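Local coordinates for protein putative Glycosidase (Bacteroides thetaiotaomicron, PDB 3R67) that is of unknown function but is a putative glycosidase with a fold built mainly of antiparallel beta sheets, consistent with a beta-propeller, at residues 8-20 against 299-313. Numbering follows the deposited sequence.
Sequences EFPDWAWADFQRP and DRLDKPFYIPESDFE. With EDO (1,2-ethanediol), chain F.
Arg19 lays its guanidinium almost parallel to the Tyr306 ring, planes 4° apart, with Tyr306 OH over its centre and Glu309 CB against the opposite face. Its chain, extended from CG to NE, carries the group to Glu313, which it grips side-on: NH2 to OE1 at 2.8 Å, NE to the syn lone pair of OE2 at 3.1 Å. Glu313 OE1 also accepts the backbone N-H groups of Glu309 and Ser310, so three donors fix this buried carboxylate, while OE2 and Tyr306 OH both hydrogen-bond to Tyr339 OH. Packing is also tight where Leu301 CD2 sits among Phe9, Pro10, Trp12 and Ala13, 3.7 Å from Pro10 CD. Phe17 CD2 meets Phe305 CE2 rim to rim at 3.5 Å. Trp12, its CG between backbone N and carbonyl carbon (chi1 58°), directs NE1 to Asp299 OD2 in the ring plane, 2.9 Å away. The exposed Glu309 side is looser: OE1 makes a long salt bridge to Arg19 NH1 (3.8 Å) at which no N-H points, and a water held by NH1 reaches OE1 only weakly. The N-terminal arm also lies against the last strand, 345-351, where Gln18 bonds Val350 through the backbone, consistent with chain termini meeting at the closure of a beta-propeller.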
ATOM      1  N   GLU A   8      21.791  14.988   3.811  1.00 56.14           N
ATOM      2  CA  GLU A   8      22.194  13.572   3.894  1.00 52.90           C
ATOM      3  C   GLU A   8      21.598  12.817   2.684  1.00 47.91           C
ATOM      4  O   GLU A   8      22.190  11.862   2.171  1.00 47.61           O
ATOM      5  CB  GLU A   8      21.727  12.983   5.233  1.00 54.15           C
ATOM      6  CG  GLU A   8      22.254  11.594   5.552  1.00 66.41           C
ATOM      7  CD  GLU A   8      21.785  11.086   6.902  1.00 96.55           C
ATOM      8  OE1 GLU A   8      20.553  11.032   7.124  1.00 92.67           O
ATOM      9  OE2 GLU A   8      22.651  10.732   7.735  1.00 96.50           O
ATOM     10  N   PHE A   9      20.394  13.271   2.277  1.00 36.35           N
ATOM     11  CA  PHE A   9      19.561  12.914   1.134  1.00 31.94           C
ATOM     12  C   PHE A   9      19.231  14.191   0.351  1.00 30.81           C
ATOM     13  O   PHE A   9      19.255  15.267   0.960  1.00 29.63           O
ATOM     14  CB  PHE A   9      18.266  12.203   1.598  1.00 32.52           C
ATOM     15  CG  PHE A   9      18.363  10.863   2.282  1.00 33.10           C
ATOM     16  CD1 PHE A   9      18.301   9.687   1.548  1.00 34.93           C
ATOM     17  CD2 PHE A   9      18.404  10.773   3.668  1.00 35.25           C
ATOM     18  CE1 PHE A   9      18.351   8.447   2.182  1.00 35.60           C
ATOM     19  CE2 PHE A   9      18.421   9.530   4.306  1.00 37.48           C
ATOM     20  CZ  PHE A   9      18.405   8.376   3.558  1.00 35.06           C
ATOM     21  N   PRO A  10      18.854  14.150  -0.946  1.00 24.60           N
ATOM     22  CA  PRO A  10      18.511  15.412  -1.638  1.00 24.57           C
ATOM     23  C   PRO A  10      17.318  16.095  -0.963  1.00 24.94           C
ATOM     24  O   PRO A  10      16.489  15.417  -0.373  1.00 23.34           O
ATOM     25  CB  PRO A  10      18.197  14.973  -3.071  1.00 26.24           C
ATOM     26  CG  PRO A  10      18.011  13.498  -3.000  1.00 29.68           C
ATOM     27  CD  PRO A  10      18.794  12.996  -1.859  1.00 25.27           C
ATOM     28  N   ASP A  11      17.261  17.426  -1.001  1.00 20.77           N
ATOM     29  CA  ASP A  11      16.257  18.218  -0.291  1.00 20.53           C
ATOM     30  C   ASP A  11      14.820  17.954  -0.805  1.00 25.55           C
ATOM     31  O   ASP A  11      13.881  18.293  -0.080  1.00 25.59           O
ATOM     32  CB  ASP A  11      16.561  19.724  -0.381  1.00 23.88           C
ATOM     33  CG  ASP A  11      16.421  20.298  -1.768  1.00 39.94           C
ATOM     34  OD1 ASP A  11      17.210  19.900  -2.659  1.00 40.84           O
ATOM     35  OD2 ASP A  11      15.508  21.126  -1.978  1.00 49.44           O
ATOM     36  N   TRP A  12      14.628  17.321  -1.996  1.00 22.22           N
ATOM     37  CA  TRP A  12      13.270  16.980  -2.476  1.00 20.63           C
ATOM     38  C   TRP A  12      12.658  15.796  -1.672  1.00 20.91           C
ATOM     39  O   TRP A  12      11.440  15.594  -1.697  1.00 18.65           O
ATOM     40  CB  TRP A  12      13.253  16.636  -3.981  1.00 19.08           C
ATOM     41  CG  TRP A  12      14.137  15.493  -4.412  1.00 19.62           C
ATOM     42  CD1 TRP A  12      15.357  15.594  -4.997  1.00 23.14           C
ATOM     43  CD2 TRP A  12      13.843  14.087  -4.348  1.00 18.89           C
ATOM     44  NE1 TRP A  12      15.835  14.348  -5.320  1.00 22.15           N
ATOM     45  CE2 TRP A  12      14.946  13.402  -4.895  1.00 22.52           C
ATOM     46  CE3 TRP A  12      12.757  13.334  -3.874  1.00 19.21           C
ATOM     47  CZ2 TRP A  12      15.007  12.001  -4.959  1.00 21.13           C
ATOM     48  CZ3 TRP A  12      12.833  11.950  -3.919  1.00 19.57           C
ATOM     49  CH2 TRP A  12      13.938  11.299  -4.472  1.00 20.02           C
ATOM     50  N   ALA A  13      13.511  14.991  -1.019  1.00 16.43           N
ATOM     51  CA  ALA A  13      13.097  13.792  -0.285  1.00 14.40           C
ATOM     52  C   ALA A  13      12.552  14.120   1.080  1.00 18.11           C
ATOM     53  O   ALA A  13      13.038  15.023   1.757  1.00 18.67           O
ATOM     54  CB  ALA A  13      14.283  12.847  -0.133  1.00 14.98           C
ATOM     55  N   TRP A  14      11.558  13.356   1.494  1.00 16.13           N
ATOM     56  CA  TRP A  14      10.954  13.386   2.842  1.00 16.44           C
ATOM     57  C   TRP A  14      11.596  12.269   3.644  1.00 20.48           C
ATOM     58  O   TRP A  14      11.029  11.182   3.752  1.00 19.34           O
ATOM     59  CB  TRP A  14       9.427  13.250   2.764  1.00 14.10           C
ATOM     60  CG  TRP A  14       8.696  14.353   2.064  1.00 15.89           C
ATOM     61  CD1 TRP A  14       9.229  15.441   1.430  1.00 19.62           C
ATOM     62  CD2 TRP A  14       7.280  14.461   1.921  1.00 15.96           C
ATOM     63  NE1 TRP A  14       8.227  16.228   0.914  1.00 19.39           N
ATOM     64  CE2 TRP A  14       7.019  15.649   1.197  1.00 20.61           C
ATOM     65  CE3 TRP A  14       6.200  13.659   2.329  1.00 17.22           C
ATOM     66  CZ2 TRP A  14       5.718  16.081   0.906  1.00 20.60           C
ATOM     67  CZ3 TRP A  14       4.915  14.071   2.009  1.00 19.69           C
ATOM     68  CH2 TRP A  14       4.685  15.264   1.295  1.00 20.86           C
ATOM     69  N   ALA A  15      12.832  12.490   4.058  1.00 18.91           N
ATOM     70  CA  ALA A  15      13.657  11.477   4.706  1.00 19.92           C
ATOM     71  C   ALA A  15      13.464  11.404   6.225  1.00 25.42           C
ATOM     72  O   ALA A  15      13.552  10.315   6.790  1.00 27.16           O
ATOM     73  CB  ALA A  15      15.113  11.769   4.419  1.00 21.05           C
ATOM     74  N   ASP A  16      13.172  12.529   6.871  1.00 20.91           N
ATOM     75  CA  ASP A  16      13.099  12.663   8.322  1.00 19.86           C
ATOM     76  C   ASP A  16      11.780  12.055   8.945  1.00 20.35           C
ATOM     77  O   ASP A  16      11.144  12.703   9.792  1.00 18.89           O
ATOM     78  CB  ASP A  16      13.220  14.156   8.702  1.00 21.74           C
ATOM     79  CG  ASP A  16      13.523  14.426  10.168  1.00 34.91           C
ATOM     80  OD1 ASP A  16      14.188  13.566  10.813  1.00 34.05           O
ATOM     81  OD2 ASP A  16      13.138  15.517  10.666  1.00 45.55           O
ATOM     82  N   PHE A  17      11.425  10.789   8.583  1.00 13.67           N
ATOM     83  CA  PHE A  17      10.328  10.069   9.230  1.00 11.29           C
ATOM     84  C   PHE A  17      10.880   9.405  10.468  1.00 17.47           C
ATOM     85  O   PHE A  17      11.837   8.635  10.369  1.00 19.70           O
ATOM     86  CB  PHE A  17       9.617   9.059   8.320  1.00 11.45           C
ATOM     87  CG  PHE A  17       8.632   9.655   7.351  1.00 11.92           C
ATOM     88  CD1 PHE A  17       7.342   9.983   7.756  1.00 14.05           C
ATOM     89  CD2 PHE A  17       8.974   9.841   6.019  1.00 12.66           C
ATOM     90  CE1 PHE A  17       6.426  10.553   6.857  1.00 13.97           C
ATOM     91  CE2 PHE A  17       8.045  10.376   5.108  1.00 14.90           C
ATOM     92  CZ  PHE A  17       6.782  10.736   5.538  1.00 12.46           C
ATOM     93  N   GLN A  18      10.318   9.737  11.641  1.00 13.03           N
ATOM     94  CA  GLN A  18      10.806   9.247  12.928  1.00 13.30           C
ATOM     95  C   GLN A  18       9.756   8.450  13.673  1.00 16.88           C
ATOM     96  O   GLN A  18       8.564   8.777  13.626  1.00 15.88           O
ATOM     97  CB  GLN A  18      11.239  10.439  13.804  1.00 15.76           C
ATOM     98  CG  GLN A  18      12.328  11.332  13.188  1.00 32.28           C
ATOM     99  CD  GLN A  18      13.645  10.627  12.951  1.00 53.84           C
ATOM    100  OE1 GLN A  18      14.069   9.758  13.728  1.00 50.06           O
ATOM    101  NE2 GLN A  18      14.354  11.041  11.903  1.00 44.60           N
ATOM    102  N   ARG A  19      10.205   7.417  14.391  1.00 12.91           N
ATOM    103  CA  ARG A  19       9.338   6.566  15.208  1.00 11.92           C
ATOM    104  C   ARG A  19       8.903   7.329  16.465  1.00 15.72           C
ATOM    105  O   ARG A  19       9.760   7.716  17.260  1.00 16.64           O
ATOM    106  CB  ARG A  19      10.059   5.245  15.582  1.00 10.86           C
ATOM    107  CG  ARG A  19      10.244   4.291  14.424  1.00 14.31           C
ATOM    108  CD  ARG A  19      11.381   3.311  14.647  1.00 16.04           C
ATOM    109  NE  ARG A  19      11.557   2.420  13.491  1.00 11.39           N
ATOM    110  CZ  ARG A  19      12.272   2.705  12.407  1.00 21.12           C
ATOM    111  NH1 ARG A  19      12.859   3.889  12.281  1.00 16.20           N
ATOM    112  NH2 ARG A  19      12.373   1.820  11.421  1.00 13.55           N
ATOM    113  N   PRO A  20       7.590   7.609  16.646  1.00 13.28           N
ATOM    114  CA  PRO A  20       7.151   8.283  17.881  1.00 13.64           C
ATOM    115  C   PRO A  20       7.322   7.351  19.074  1.00 18.20           C
ATOM    116  O   PRO A  20       7.063   6.142  18.942  1.00 19.11           O
ATOM    117  CB  PRO A  20       5.686   8.612  17.605  1.00 14.91           C
ATOM    118  CG  PRO A  20       5.255   7.594  16.620  1.00 18.73           C
ATOM    119  CD  PRO A  20       6.436   7.185  15.821  1.00 14.20           C
ATOM    120  N   ASP A 299      14.731  12.122 -10.242  1.00 14.64           N
ATOM    121  CA  ASP A 299      15.750  11.633  -9.331  1.00 14.00           C
ATOM    122  C   ASP A 299      15.173  10.500  -8.452  1.00 19.14           C
ATOM    123  O   ASP A 299      13.960  10.251  -8.455  1.00 18.03           O
ATOM    124  CB  ASP A 299      16.289  12.799  -8.469  1.00 16.18           C
ATOM    125  CG  ASP A 299      17.618  12.533  -7.787  1.00 26.06           C
ATOM    126  OD1 ASP A 299      18.319  11.560  -8.191  1.00 25.18           O
ATOM    127  OD2 ASP A 299      17.994  13.328  -6.900  1.00 33.80           O
ATOM    128  N   ARG A 300      16.061   9.792  -7.738  1.00 15.17           N
ATOM    129  CA  ARG A 300      15.761   8.616  -6.937  1.00 13.65           C
ATOM    130  C   ARG A 300      16.819   8.440  -5.853  1.00 16.19           C
ATOM    131  O   ARG A 300      17.974   8.796  -6.071  1.00 16.88           O
ATOM    132  CB  ARG A 300      15.730   7.421  -7.904  1.00 13.08           C
ATOM    133  CG  ARG A 300      15.335   6.074  -7.363  1.00 16.65           C
ATOM    134  CD  ARG A 300      15.309   5.187  -8.580  1.00 15.77           C
ATOM    135  NE  ARG A 300      15.018   3.792  -8.277  1.00 12.14           N
ATOM    136  CZ  ARG A 300      15.069   2.832  -9.179  1.00 23.98           C
ATOM    137  NH1 ARG A 300      15.431   3.106 -10.428  1.00  8.83           N
ATOM    138  NH2 ARG A 300      14.801   1.578  -8.835  1.00 15.41           N
ATOM    139  N   LEU A 301      16.426   7.933  -4.677  1.00 12.77           N
ATOM    140  CA  LEU A 301      17.361   7.705  -3.574  1.00 11.34           C
ATOM    141  C   LEU A 301      18.187   6.460  -3.856  1.00 15.41           C
ATOM    142  O   LEU A 301      17.634   5.454  -4.293  1.00 15.28           O
ATOM    143  CB  LEU A 301      16.627   7.576  -2.229  1.00 10.41           C
ATOM    144  CG  LEU A 301      15.740   8.752  -1.722  1.00 14.11           C
ATOM    145  CD1 LEU A 301      15.240   8.457  -0.297  1.00 12.27           C
ATOM    146  CD2 LEU A 301      16.492  10.106  -1.722  1.00 15.03           C
ATOM    147  N   ASP A 302      19.507   6.525  -3.625  1.00 13.63           N
ATOM    148  CA  ASP A 302      20.424   5.400  -3.855  1.00 13.74           C
ATOM    149  C   ASP A 302      20.571   4.556  -2.569  1.00 19.79           C
ATOM    150  O   ASP A 302      21.065   3.421  -2.607  1.00 18.98           O
ATOM    151  CB  ASP A 302      21.781   5.913  -4.355  1.00 14.92           C
ATOM    152  CG  ASP A 302      21.677   6.498  -5.766  1.00 25.99           C
ATOM    153  OD1 ASP A 302      20.661   6.219  -6.461  1.00 24.77           O
ATOM    154  OD2 ASP A 302      22.619   7.216  -6.189  1.00 36.14           O
ATOM    155  N   LYS A 303      20.077   5.106  -1.451  1.00 17.50           N
ATOM    156  CA  LYS A 303      20.023   4.491  -0.130  1.00 17.27           C
ATOM    157  C   LYS A 303      18.625   4.621   0.416  1.00 19.35           C
ATOM    158  O   LYS A 303      17.961   5.625   0.149  1.00 18.89           O
ATOM    159  CB  LYS A 303      21.049   5.106   0.848  1.00 20.53           C
ATOM    160  CG  LYS A 303      22.471   4.647   0.637  1.00 35.62           C
ATOM    161  CD  LYS A 303      23.394   5.225   1.698  1.00 46.17           C
ATOM    162  CE  LYS A 303      24.606   4.352   1.979  1.00 52.66           C
ATOM    163  NZ  LYS A 303      25.444   4.123   0.779  1.00 60.52           N
ATOM    164  N   PRO A 304      18.134   3.621   1.172  1.00 15.72           N
ATOM    165  CA  PRO A 304      16.761   3.730   1.705  1.00 15.01           C
ATOM    166  C   PRO A 304      16.632   4.821   2.778  1.00 17.28           C
ATOM    167  O   PRO A 304      17.603   5.063   3.499  1.00 16.88           O
ATOM    168  CB  PRO A 304      16.503   2.350   2.301  1.00 16.62           C
ATOM    169  CG  PRO A 304      17.854   1.776   2.567  1.00 21.75           C
ATOM    170  CD  PRO A 304      18.768   2.338   1.545  1.00 17.87           C
ATOM    171  N   PHE A 305      15.443   5.476   2.879  1.00 12.41           N
ATOM    172  CA  PHE A 305      15.218   6.513   3.897  1.00 12.19           C
ATOM    173  C   PHE A 305      14.669   5.881   5.176  1.00 14.89           C
ATOM    174  O   PHE A 305      14.735   6.486   6.238  1.00 15.16           O
ATOM    175  CB  PHE A 305      14.262   7.614   3.390  1.00 13.72           C
ATOM    176  CG  PHE A 305      12.796   7.245   3.332  1.00 13.62           C
ATOM    177  CD1 PHE A 305      12.273   6.567   2.237  1.00 15.11           C
ATOM    178  CD2 PHE A 305      11.927   7.629   4.346  1.00 16.01           C
ATOM    179  CE1 PHE A 305      10.913   6.249   2.173  1.00 15.22           C
ATOM    180  CE2 PHE A 305      10.567   7.294   4.293  1.00 18.70           C
ATOM    181  CZ  PHE A 305      10.069   6.610   3.202  1.00 15.89           C
ATOM    182  N   TYR A 306      14.087   4.684   5.060  1.00 12.12           N
ATOM    183  CA  TYR A 306      13.474   3.979   6.174  1.00 11.49           C
ATOM    184  C   TYR A 306      13.853   2.507   6.116  1.00 16.23           C
ATOM    185  O   TYR A 306      13.788   1.900   5.055  1.00 15.69           O
ATOM    186  CB  TYR A 306      11.962   4.179   6.115  1.00 11.79           C
ATOM    187  CG  TYR A 306      11.340   4.157   7.483  1.00 13.00           C
ATOM    188  CD1 TYR A 306      11.440   5.259   8.334  1.00 13.99           C
ATOM    189  CD2 TYR A 306      10.638   3.041   7.933  1.00 13.56           C
ATOM    190  CE1 TYR A 306      10.896   5.234   9.617  1.00 14.04           C
ATOM    191  CE2 TYR A 306      10.057   3.020   9.201  1.00 14.22           C
ATOM    192  CZ  TYR A 306      10.189   4.120  10.039  1.00 19.26           C
ATOM    193  OH  TYR A 306       9.610   4.110  11.285  1.00 14.73           O
ATOM    194  N   ILE A 307      14.326   1.951   7.233  1.00 15.10           N
ATOM    195  CA  ILE A 307      14.818   0.574   7.288  1.00 14.66           C
ATOM    196  C   ILE A 307      14.303  -0.130   8.550  1.00 19.98           C
ATOM    197  O   ILE A 307      14.047   0.561   9.551  1.00 19.66           O
ATOM    198  CB  ILE A 307      16.401   0.507   7.235  1.00 17.89           C
ATOM    199  CG1 ILE A 307      17.081   1.033   8.518  1.00 19.04           C
ATOM    200  CG2 ILE A 307      16.991   1.154   5.990  1.00 16.19           C
ATOM    201  CD1 ILE A 307      18.622   0.634   8.672  1.00 19.64           C
ATOM    202  N   PRO A 308      14.235  -1.499   8.569  1.00 17.11           N
ATOM    203  CA  PRO A 308      13.818  -2.192   9.799  1.00 17.70           C
ATOM    204  C   PRO A 308      14.802  -1.903  10.940  1.00 24.03           C
ATOM    205  O   PRO A 308      16.012  -2.044  10.770  1.00 23.76           O
ATOM    206  CB  PRO A 308      13.815  -3.670   9.378  1.00 19.32           C
ATOM    207  CG  PRO A 308      13.640  -3.645   7.896  1.00 21.98           C
ATOM    208  CD  PRO A 308      14.493  -2.477   7.489  1.00 18.03           C
ATOM    209  N   GLU A 309      14.283  -1.456  12.092  1.00 22.42           N
ATOM    210  CA  GLU A 309      15.120  -1.035  13.221  1.00 23.61           C
ATOM    211  C   GLU A 309      14.641  -1.641  14.549  1.00 29.18           C
ATOM    212  O   GLU A 309      15.459  -1.988  15.389  1.00 31.01           O
ATOM    213  CB  GLU A 309      15.067   0.497  13.286  1.00 24.82           C
ATOM    214  CG  GLU A 309      16.152   1.192  14.081  1.00 39.93           C
ATOM    215  CD  GLU A 309      16.170   2.683  13.793  1.00 57.45           C
ATOM    216  OE1 GLU A 309      16.524   3.091  12.656  1.00 37.04           O
ATOM    217  OE2 GLU A 309      15.831   3.447  14.723  1.00 47.80           O
ATOM    218  N   SER A 310      13.323  -1.770  14.732  1.00 25.49           N
ATOM    219  CA  SER A 310      12.730  -2.350  15.935  1.00 26.45           C
ATOM    220  C   SER A 310      12.645  -3.871  15.815  1.00 31.12           C
ATOM    221  O   SER A 310      12.713  -4.392  14.706  1.00 28.88           O
ATOM    222  CB  SER A 310      11.355  -1.754  16.166  1.00 29.36           C
ATOM    223  OG  SER A 310      11.488  -0.347  16.294  1.00 43.35           O
ATOM    224  N   ASP A 311      12.524  -4.588  16.945  1.00 31.11           N
ATOM    225  CA  ASP A 311      12.475  -6.047  16.937  1.00 32.86           C
ATOM    226  C   ASP A 311      11.341  -6.585  16.079  1.00 35.77           C
ATOM    227  O   ASP A 311      11.615  -7.444  15.232  1.00 35.84           O
ATOM    228  CB  ASP A 311      12.348  -6.603  18.353  1.00 36.89           C
ATOM    229  CG  ASP A 311      13.680  -6.668  19.076  1.00 59.65           C
ATOM    230  OD1 ASP A 311      14.719  -6.302  18.459  1.00 62.73           O
ATOM    231  OD2 ASP A 311      13.704  -7.143  20.234  1.00 69.60           O
ATOM    232  N   PHE A 312      10.109  -6.035  16.230  1.00 30.74           N
ATOM    233  CA  PHE A 312       8.934  -6.446  15.453  1.00 29.21           C
ATOM    234  C   PHE A 312       9.101  -6.078  13.950  1.00 32.35           C
ATOM    235  O   PHE A 312       8.448  -6.697  13.104  1.00 34.48           O
ATOM    236  CB  PHE A 312       7.636  -5.845  16.019  1.00 29.80           C
ATOM    237  CG  PHE A 312       7.669  -4.360  16.277  1.00 30.80           C
ATOM    238  CD1 PHE A 312       8.138  -3.857  17.487  1.00 33.38           C
ATOM    239  CD2 PHE A 312       7.199  -3.460  15.324  1.00 31.34           C
ATOM    240  CE1 PHE A 312       8.153  -2.481  17.728  1.00 33.08           C
ATOM    241  CE2 PHE A 312       7.250  -2.082  15.556  1.00 32.50           C
ATOM    242  CZ  PHE A 312       7.734  -1.604  16.750  1.00 30.43           C
ATOM    243  N   GLU A 313      10.011  -5.159  13.614  1.00 25.57           N
ATOM    244  CA  GLU A 313      10.260  -4.781  12.218  1.00 24.47           C
ATOM    245  C   GLU A 313      11.243  -5.731  11.531  1.00 31.62           C
ATOM    246  O   GLU A 313      11.067  -6.045  10.354  1.00 31.66           O
ATOM    247  CB  GLU A 313      10.802  -3.346  12.121  1.00 24.83           C
ATOM    248  CG  GLU A 313       9.814  -2.273  12.552  1.00 26.32           C
ATOM    249  CD  GLU A 313      10.397  -0.882  12.681  1.00 25.88           C
ATOM    250  OE1 GLU A 313      11.623  -0.713  12.484  1.00 18.10           O
ATOM    251  OE2 GLU A 313       9.635   0.034  13.057  1.00 20.02           O
TER
HETATM  252  C1  EDO F 383      14.647   2.927 -13.757  1.00 30.15           C
HETATM  253  O1  EDO F 383      15.606   2.025 -13.164  1.00 30.31           O
HETATM  254  C2  EDO F 383      14.606   2.895 -15.286  1.00 28.69           C
HETATM  255  O2  EDO F 383      14.177   1.612 -15.782  1.00 35.23           O
HETATM  256  O   HOH W   1      16.153   9.255   6.842  1.00 18.25           O
HETATM  257  O   HOH W   2      14.569   3.970  10.085  1.00 13.78           O